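Local coordinates for protein dihydroorotase (Agrobacterium tumefaciens, PDB 2OGJ) that hydrolyses the acetyl ester of (R)-mandelate in vitro, and acetyl glycolate less efficiently, as an amidohydrolase-family enzyme with a two-zinc centre, at residues His79-Gly84 with Glu111-Gly116; Tyr120-Glu123 with Arg128-Ala131; Glu162-Ala165 with His170-Gly173. One frame throughout, in Å; residues are numbered along the deposited sequence.

Interaction 1. Residues His79-Gly84 with Glu111-Gly116; sequences HIWHGG and EANFHG. With ZN (zinc ion), chain G.
Two first torsions bring W81 and N113 together: W81 carries CG opposite its backbone N (chi1 -161°), sending the indole toward the start of helix 114-122, while N113 holds CG between its backbone N and carbonyl carbon (chi1 66°), presenting OD1 to the indole N-H. W81 NE1 donates to N113 OD1 over 3.0 Å in a nearly straight bond. It meets the oxygen side-on and above the carbonyl plane, with ring and amide planes 57° apart, while OD1 itself lies at the indole edge. N113 sits at the N-cap position of the helix but makes no capping bond; its OD1 serves the indole instead, and its ND2 bonds G84 O of the second subunit. The six-membered half of the indole reaches the first turn, with CZ2 3.5 Å from N113 O and CH2 3.5 Å from G116 C. G84 CA of the same chain lies 3.2 Å above one face of the indole, toward its rim, and F117 meets the ring edge-to-face. The buried indole N-H thus has an acceptor, and the amide that supplies it also binds across the subunit interface. Two residues before W81, H79 NE2 binds a zinc ion at 2.2 Å, its ring secured through ND1 by S108 OG. H77, D291 and the carboxylated K175 complete that site. H77 and H79 form the His-X-His motif that follows the first barrel strand in amidohydrolases, and the loop beyond it is pinned here to helix 114-122.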
loop_
_atom_site.group_PDB
_atom_site.type_symbol
_atom_site.label_atom_id
_atom_site.label_comp_id
_atom_site.label_asym_id
_atom_site.label_seq_id
_atom_site.Cartn_x
_atom_site.Cartn_y
_atom_site.Cartn_z
ATOM N N HIS A 79 18.486 -19.000 -16.539
ATOM C CA HIS A 79 17.125 -18.554 -16.779
ATOM C C HIS A 79 16.803 -18.882 -18.221
ATOM O O HIS A 79 17.138 -18.136 -19.144
ATOM C CB HIS A 79 17.016 -17.062 -16.480
ATOM C CG HIS A 79 17.263 -16.739 -15.040
ATOM N ND1 HIS A 79 16.341 -17.006 -14.053
ATOM C CD2 HIS A 79 18.361 -16.265 -14.405
ATOM C CE1 HIS A 79 16.859 -16.716 -12.876
ATOM N NE2 HIS A 79 18.087 -16.266 -13.060
ATOM N N ILE A 80 16.146 -20.023 -18.384
ATOM C CA ILE A 80 15.799 -20.542 -19.681
ATOM C C ILE A 80 14.295 -20.620 -19.964
ATOM O O ILE A 80 13.840 -21.466 -20.749
ATOM C CB ILE A 80 16.449 -21.921 -19.850
ATOM C CG1 ILE A 80 16.167 -22.774 -18.611
ATOM C CG2 ILE A 80 17.977 -21.762 -20.048
ATOM C CD1 ILE A 80 16.872 -24.121 -18.657
ATOM N N TRP A 81 13.526 -19.732 -19.337
ATOM C CA TRP A 81 12.087 -19.693 -19.573
ATOM C C TRP A 81 11.916 -18.735 -20.756
ATOM O O TRP A 81 11.230 -17.716 -20.644
ATOM C CB TRP A 81 11.367 -19.146 -18.335
ATOM C CG TRP A 81 9.881 -19.455 -18.243
ATOM C CD1 TRP A 81 9.095 -19.355 -17.123
ATOM C CD2 TRP A 81 9.000 -19.847 -19.309
ATOM N NE1 TRP A 81 7.787 -19.650 -17.426
ATOM C CE2 TRP A 81 7.699 -19.953 -18.759
ATOM C CE3 TRP A 81 9.179 -20.115 -20.674
ATOM C CZ2 TRP A 81 6.588 -20.313 -19.528
ATOM C CZ3 TRP A 81 8.072 -20.476 -21.439
ATOM C CH2 TRP A 81 6.794 -20.570 -20.861
ATOM N N HIS A 82 12.581 -19.066 -21.869
ATOM C CA HIS A 82 12.566 -18.284 -23.107
ATOM C C HIS A 82 11.135 -18.073 -23.605
ATOM O O HIS A 82 10.330 -19.001 -23.649
ATOM C CB HIS A 82 13.379 -19.007 -24.169
ATOM C CG HIS A 82 13.246 -18.412 -25.534
ATOM N ND1 HIS A 82 13.993 -17.332 -25.950
ATOM C CD2 HIS A 82 12.394 -18.698 -26.548
ATOM C CE1 HIS A 82 13.605 -16.974 -27.162
ATOM N NE2 HIS A 82 12.635 -17.786 -27.546
ATOM N N GLY A 83 10.827 -16.844 -23.987
ATOM C CA GLY A 83 9.487 -16.536 -24.442
ATOM C C GLY A 83 8.510 -16.329 -23.290
ATOM O O GLY A 83 7.768 -15.350 -23.292
ATOM N N GLY A 84 8.499 -17.243 -22.315
ATOM C CA GLY A 84 7.595 -17.126 -21.173
ATOM C C GLY A 84 7.882 -15.913 -20.309
ATOM O O GLY A 84 6.983 -15.260 -19.780
ATOM N N GLU A 111 4.091 -20.695 -9.936
ATOM C CA GLU A 111 3.085 -21.717 -10.160
ATOM C C GLU A 111 2.182 -21.331 -11.334
ATOM O O GLU A 111 1.636 -22.193 -12.006
ATOM C CB GLU A 111 2.262 -21.985 -8.882
ATOM C CG GLU A 111 1.691 -20.765 -8.153
ATOM C CD GLU A 111 0.510 -20.112 -8.873
ATOM O OE1 GLU A 111 -0.338 -20.849 -9.426
ATOM O OE2 GLU A 111 0.414 -18.862 -8.869
ATOM N N ALA A 112 2.055 -20.037 -11.598
ATOM C CA ALA A 112 1.209 -19.555 -12.686
ATOM C C ALA A 112 1.525 -20.160 -14.070
ATOM O O ALA A 112 0.637 -20.729 -14.716
ATOM C CB ALA A 112 1.258 -18.013 -12.758
ATOM N N ASN A 113 2.763 -20.035 -14.543
ATOM C CA ASN A 113 3.077 -20.596 -15.852
ATOM C C ASN A 113 4.155 -21.660 -15.902
ATOM O O ASN A 113 4.892 -21.729 -16.876
ATOM C CB ASN A 113 3.399 -19.490 -16.882
ATOM C CG ASN A 113 4.675 -18.716 -16.575
ATOM O OD1 ASN A 113 5.423 -19.030 -15.645
ATOM N ND2 ASN A 113 4.932 -17.690 -17.379
ATOM N N PHE A 114 4.241 -22.513 -14.884
ATOM C CA PHE A 114 5.248 -23.559 -14.917
ATOM C C PHE A 114 4.896 -24.616 -15.963
ATOM O O PHE A 114 5.786 -25.197 -16.586
ATOM C CB PHE A 114 5.418 -24.249 -13.553
ATOM C CG PHE A 114 6.492 -25.314 -13.555
ATOM C CD1 PHE A 114 7.831 -24.975 -13.352
ATOM C CD2 PHE A 114 6.177 -26.641 -13.855
ATOM C CE1 PHE A 114 8.848 -25.942 -13.450
ATOM C CE2 PHE A 114 7.175 -27.620 -13.960
ATOM C CZ PHE A 114 8.521 -27.275 -13.757
ATOM N N HIS A 115 3.605 -24.884 -16.149
ATOM C CA HIS A 115 3.202 -25.875 -17.142
ATOM C C HIS A 115 3.717 -25.403 -18.511
ATOM O O HIS A 115 4.062 -26.208 -19.365
ATOM C CB HIS A 115 1.673 -26.061 -17.140
ATOM C CG HIS A 115 0.908 -24.860 -17.588
ATOM N ND1 HIS A 115 0.839 -23.699 -16.851
ATOM C CD2 HIS A 115 0.226 -24.619 -18.732
ATOM C CE1 HIS A 115 0.153 -22.792 -17.523
ATOM N NE2 HIS A 115 -0.228 -23.326 -18.669
ATOM N N GLY A 116 3.802 -24.087 -18.690
ATOM C CA GLY A 116 4.312 -23.542 -19.929
ATOM C C GLY A 116 5.792 -23.851 -20.036
ATOM O O GLY A 116 6.283 -24.213 -21.101
HETATM ZN ZN ZN G . 19.117 -15.375 -11.334
#

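Interaction 2. Residues Tyr120-Glu123 with Arg128-Ala131; sequences YIIE and RIKA
The flat groups where I121 and I122 meet I129 are two peptide units, each with aliphatic carbons standing off one face at its carbonyl-oxygen end. I122 CG1 and CD1 both stand about 3 Å out of the I129-K130 peptide plane on the same side, beyond its oxygen, whereas I122 CG2 approaches I129 O from much lower, at 3.7 Å. Across the contact the roles reverse: I129 CD1 stands off one face of the I121-I122 peptide at its oxygen end, 3.8 Å from I121 O. The one aromatic ring of the segments, Y120, takes no part; it stacks on Y120 of the second subunit.

Between the side chains the principal meeting is I122 CG1 with I129 CG2, at 3.8 Å, the two chains passing at a slant. I129 points from the strand toward the helix and puts CG1 beside its backbone N (chi1 -63°), an arm that carries CD1 to I121. CG2, the other branch, is left to meet I122. I121 CG2 touches I129 CD1 more loosely, at 4.3 Å. Around this trio, I80 also packs on I129, while F114 and F117 lie against I122 from within helix 114-122.

The contact belongs to the beta-alpha-beta unit of strand 100-106, helix 114-122 and strand 128-132, where the last part of the helix is followed, after a short connection, by the next barrel strand. On the other side of that strand, R128 forms a salt bridge with D348. No hydrogen bond joins the two segments. The chemistry is therefore that of buried branched aliphatic chains, consistent with cohesion resting on shape and exclusion of water, with no directional bond to fix the helix against the strand.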
loop_
_atom_site.group_PDB
_atom_site.type_symbol
_atom_site.label_atom_id
_atom_site.label_comp_id
_atom_site.label_asym_id
_atom_site.label_seq_id
_atom_site.Cartn_x
_atom_site.Cartn_y
_atom_site.Cartn_z
ATOM N N TYR A 120 7.204 -26.080 -23.229
ATOM C CA TYR A 120 8.070 -25.408 -24.207
ATOM C C TYR A 120 9.553 -25.564 -23.971
ATOM O O TYR A 120 10.314 -25.624 -24.928
ATOM C CB TYR A 120 7.796 -23.907 -24.290
ATOM C CG TYR A 120 6.397 -23.543 -24.658
ATOM C CD1 TYR A 120 5.788 -24.093 -25.788
ATOM C CD2 TYR A 120 5.670 -22.645 -23.877
ATOM C CE1 TYR A 120 4.485 -23.765 -26.133
ATOM C CE2 TYR A 120 4.362 -22.306 -24.209
ATOM C CZ TYR A 120 3.774 -22.873 -25.340
ATOM O OH TYR A 120 2.473 -22.561 -25.670
ATOM N N ILE A 121 9.979 -25.614 -22.715
ATOM C CA ILE A 121 11.410 -25.724 -22.442
ATOM C C ILE A 121 11.925 -27.102 -22.030
ATOM O O ILE A 121 12.869 -27.610 -22.626
ATOM C CB ILE A 121 11.849 -24.701 -21.372
ATOM C CG1 ILE A 121 11.326 -23.315 -21.749
ATOM C CG2 ILE A 121 13.364 -24.690 -21.253
ATOM C CD1 ILE A 121 11.723 -22.855 -23.147
ATOM N N ILE A 122 11.311 -27.704 -21.019
ATOM C CA ILE A 122 11.763 -29.004 -20.543
ATOM C C ILE A 122 11.610 -30.158 -21.513
ATOM O O ILE A 122 12.603 -30.702 -21.971
ATOM C CB ILE A 122 11.057 -29.416 -19.222
ATOM C CG1 ILE A 122 11.353 -28.410 -18.108
ATOM C CG2 ILE A 122 11.564 -30.764 -18.769
ATOM C CD1 ILE A 122 10.623 -28.711 -16.831
ATOM N N GLU A 123 10.377 -30.531 -21.824
ATOM C CA GLU A 123 10.111 -31.679 -22.697
ATOM C C GLU A 123 10.836 -31.734 -24.043
ATOM O O GLU A 123 11.380 -32.777 -24.413
ATOM C CB GLU A 123 8.597 -31.825 -22.893
ATOM C CG GLU A 123 7.854 -32.107 -21.566
ATOM C CD GLU A 123 6.340 -31.841 -21.619
ATOM O OE1 GLU A 123 5.856 -31.255 -22.612
ATOM O OE2 GLU A 123 5.627 -32.202 -20.654
ATOM N N ARG A 128 19.079 -32.208 -19.616
ATOM C CA ARG A 128 18.244 -32.509 -18.471
ATOM C C ARG A 128 17.900 -31.133 -17.936
ATOM O O ARG A 128 18.791 -30.324 -17.647
ATOM C CB ARG A 128 19.015 -33.290 -17.408
ATOM C CG ARG A 128 18.184 -33.681 -16.192
ATOM C CD ARG A 128 19.076 -34.213 -15.090
ATOM N NE ARG A 128 20.077 -35.120 -15.646
ATOM C CZ ARG A 128 19.876 -36.411 -15.884
ATOM N NH1 ARG A 128 18.704 -36.971 -15.602
ATOM N NH2 ARG A 128 20.844 -37.133 -16.429
ATOM N N ILE A 129 16.612 -30.853 -17.819
ATOM C CA ILE A 129 16.194 -29.563 -17.327
ATOM C C ILE A 129 15.273 -29.667 -16.114
ATOM O O ILE A 129 14.175 -30.244 -16.158
ATOM C CB ILE A 129 15.575 -28.770 -18.476
ATOM C CG1 ILE A 129 16.660 -28.538 -19.531
ATOM C CG2 ILE A 129 14.992 -27.465 -17.976
ATOM C CD1 ILE A 129 16.159 -27.951 -20.785
ATOM N N LYS A 130 15.789 -29.140 -15.009
ATOM C CA LYS A 130 15.083 -29.123 -13.743
ATOM C C LYS A 130 14.852 -27.648 -13.449
ATOM O O LYS A 130 15.425 -26.782 -14.102
ATOM C CB LYS A 130 15.948 -29.736 -12.638
ATOM C CG LYS A 130 16.795 -30.929 -13.072
ATOM C CD LYS A 130 16.162 -32.283 -12.797
ATOM C CE LYS A 130 15.010 -32.564 -13.724
ATOM N NZ LYS A 130 14.553 -33.987 -13.615
ATOM N N ALA A 131 14.034 -27.363 -12.451
ATOM C CA ALA A 131 13.745 -25.990 -12.110
ATOM C C ALA A 131 13.428 -25.759 -10.643
ATOM O O ALA A 131 12.876 -26.621 -9.953
ATOM C CB ALA A 131 12.578 -25.493 -12.962
#

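Interaction 3. Residues Glu162-Ala165 with His170-Gly173; sequences ECYA and HIVG
Y164 and C163 pack on I171 within the beta-alpha-beta unit of strand 128-132, helix 157-165 and strand 171-173, part of the TIM barrel of the amidohydrolases. The apolar contacts all fall on I171, whose side chain points from the strand toward the helix and divides between two partners. Its CG1 arm, extended through chi2 of -180°, brings CD1 to 3.9 Å from C163 SG. Its CG2 branch meets the edge of the Y164 ring, 3.7 Å from CD1 of the tyrosine, so the helix lays consecutive side chains against the two branches of one isoleucine. F114 of helix 114-122 adjoins both C163 and I171, extending this apolar layer to the neighbouring helix.

No hydrogen bond crosses between the segments; the 170-173 segment is tied instead by backbone hydrogen bonds that pair H170 and V172 with A131 of the adjacent strand. The remaining contact sets a ring against a carbonyl. With CG opposite the backbone N (chi1 179°), Y164 reaches across toward the strand, nearly at right angles to its run, and its ring edge lies near I171 O, which is 3.4 Å from Y164 CE1 and close to the ring plane.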
loop_
_atom_site.group_PDB
_atom_site.type_symbol
_atom_site.label_atom_id
_atom_site.label_comp_id
_atom_site.label_asym_id
_atom_site.label_seq_id
_atom_site.Cartn_x
_atom_site.Cartn_y
_atom_site.Cartn_z
ATOM N N GLU A 162 0.050 -27.636 -5.172
ATOM C CA GLU A 162 -0.597 -28.313 -6.285
ATOM C C GLU A 162 0.417 -28.446 -7.439
ATOM O O GLU A 162 0.632 -29.537 -7.966
ATOM C CB GLU A 162 -1.838 -27.523 -6.722
ATOM C CG GLU A 162 -2.689 -28.222 -7.772
ATOM C CD GLU A 162 -3.626 -27.262 -8.488
ATOM O OE1 GLU A 162 -3.140 -26.217 -8.981
ATOM O OE2 GLU A 162 -4.840 -27.550 -8.566
ATOM N N CYS A 163 1.065 -27.336 -7.796
ATOM C CA CYS A 163 2.064 -27.324 -8.871
ATOM C C CYS A 163 3.202 -28.336 -8.680
ATOM O O CYS A 163 3.598 -29.018 -9.618
ATOM C CB CYS A 163 2.672 -25.922 -9.028
ATOM S SG CYS A 163 3.769 -25.744 -10.465
ATOM N N TYR A 164 3.721 -28.429 -7.466
ATOM C CA TYR A 164 4.812 -29.344 -7.168
ATOM C C TYR A 164 4.421 -30.811 -7.270
ATOM O O TYR A 164 5.217 -31.627 -7.739
ATOM C CB TYR A 164 5.355 -29.086 -5.760
ATOM C CG TYR A 164 6.471 -30.020 -5.403
ATOM C CD1 TYR A 164 7.765 -29.797 -5.863
ATOM C CD2 TYR A 164 6.221 -31.174 -4.674
ATOM C CE1 TYR A 164 8.779 -30.705 -5.607
ATOM C CE2 TYR A 164 7.228 -32.092 -4.415
ATOM C CZ TYR A 164 8.505 -31.856 -4.884
ATOM O OH TYR A 164 9.494 -32.793 -4.659
ATOM N N ALA A 165 3.211 -31.141 -6.811
ATOM C CA ALA A 165 2.695 -32.515 -6.838
ATOM C C ALA A 165 2.620 -33.041 -8.264
ATOM O O ALA A 165 2.915 -34.209 -8.526
ATOM C CB ALA A 165 1.332 -32.559 -6.206
ATOM N N HIS A 170 10.184 -32.547 -12.124
ATOM C CA HIS A 170 10.813 -31.389 -12.731
ATOM C C HIS A 170 11.251 -30.293 -11.775
ATOM O O HIS A 170 12.253 -29.606 -12.016
ATOM C CB HIS A 170 9.871 -30.792 -13.784
ATOM C CG HIS A 170 9.415 -31.778 -14.818
ATOM N ND1 HIS A 170 10.290 -32.572 -15.535
ATOM C CD2 HIS A 170 8.176 -32.092 -15.263
ATOM C CE1 HIS A 170 9.607 -33.330 -16.372
ATOM N NE2 HIS A 170 8.322 -33.058 -16.227
ATOM N N ILE A 171 10.485 -30.113 -10.704
ATOM C CA ILE A 171 10.770 -29.077 -9.717
ATOM C C ILE A 171 11.644 -29.636 -8.594
ATOM O O ILE A 171 11.266 -30.595 -7.922
ATOM C CB ILE A 171 9.450 -28.516 -9.156
ATOM C CG1 ILE A 171 8.665 -27.865 -10.294
ATOM C CG2 ILE A 171 9.706 -27.553 -8.012
ATOM C CD1 ILE A 171 7.359 -27.276 -9.867
ATOM N N VAL A 172 12.817 -29.031 -8.413
ATOM C CA VAL A 172 13.777 -29.451 -7.403
ATOM C C VAL A 172 13.836 -28.576 -6.143
ATOM O O VAL A 172 14.663 -28.828 -5.261
ATOM C CB VAL A 172 15.187 -29.491 -7.993
ATOM C CG1 VAL A 172 15.285 -30.559 -9.060
ATOM C CG2 VAL A 172 15.531 -28.118 -8.569
ATOM N N GLY A 173 12.989 -27.552 -6.057
ATOM C CA GLY A 173 12.993 -26.704 -4.873
ATOM C C GLY A 173 12.411 -25.328 -5.131
ATOM O O GLY A 173 12.031 -25.038 -6.248
#

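The three contacts follow one another along the chain, each closing before the next opens, on the same side of the chain's centre. Interactions 1 and 2 have centres about 10 Å apart and share helix 114-122, one at its start and the other in its last part; both also touch the second subunit. Interaction 3, about 12 Å from interaction 2 and 13 Å from interaction 1, belongs to the following beta-alpha-beta unit. Strands 128-132 and 171-173 are parallel neighbours in the sheet, joined at A131, while F114 links interaction 1 to both others. A zinc-binding loop, two successive barrel units and a subunit interface thus form one continuous packed region.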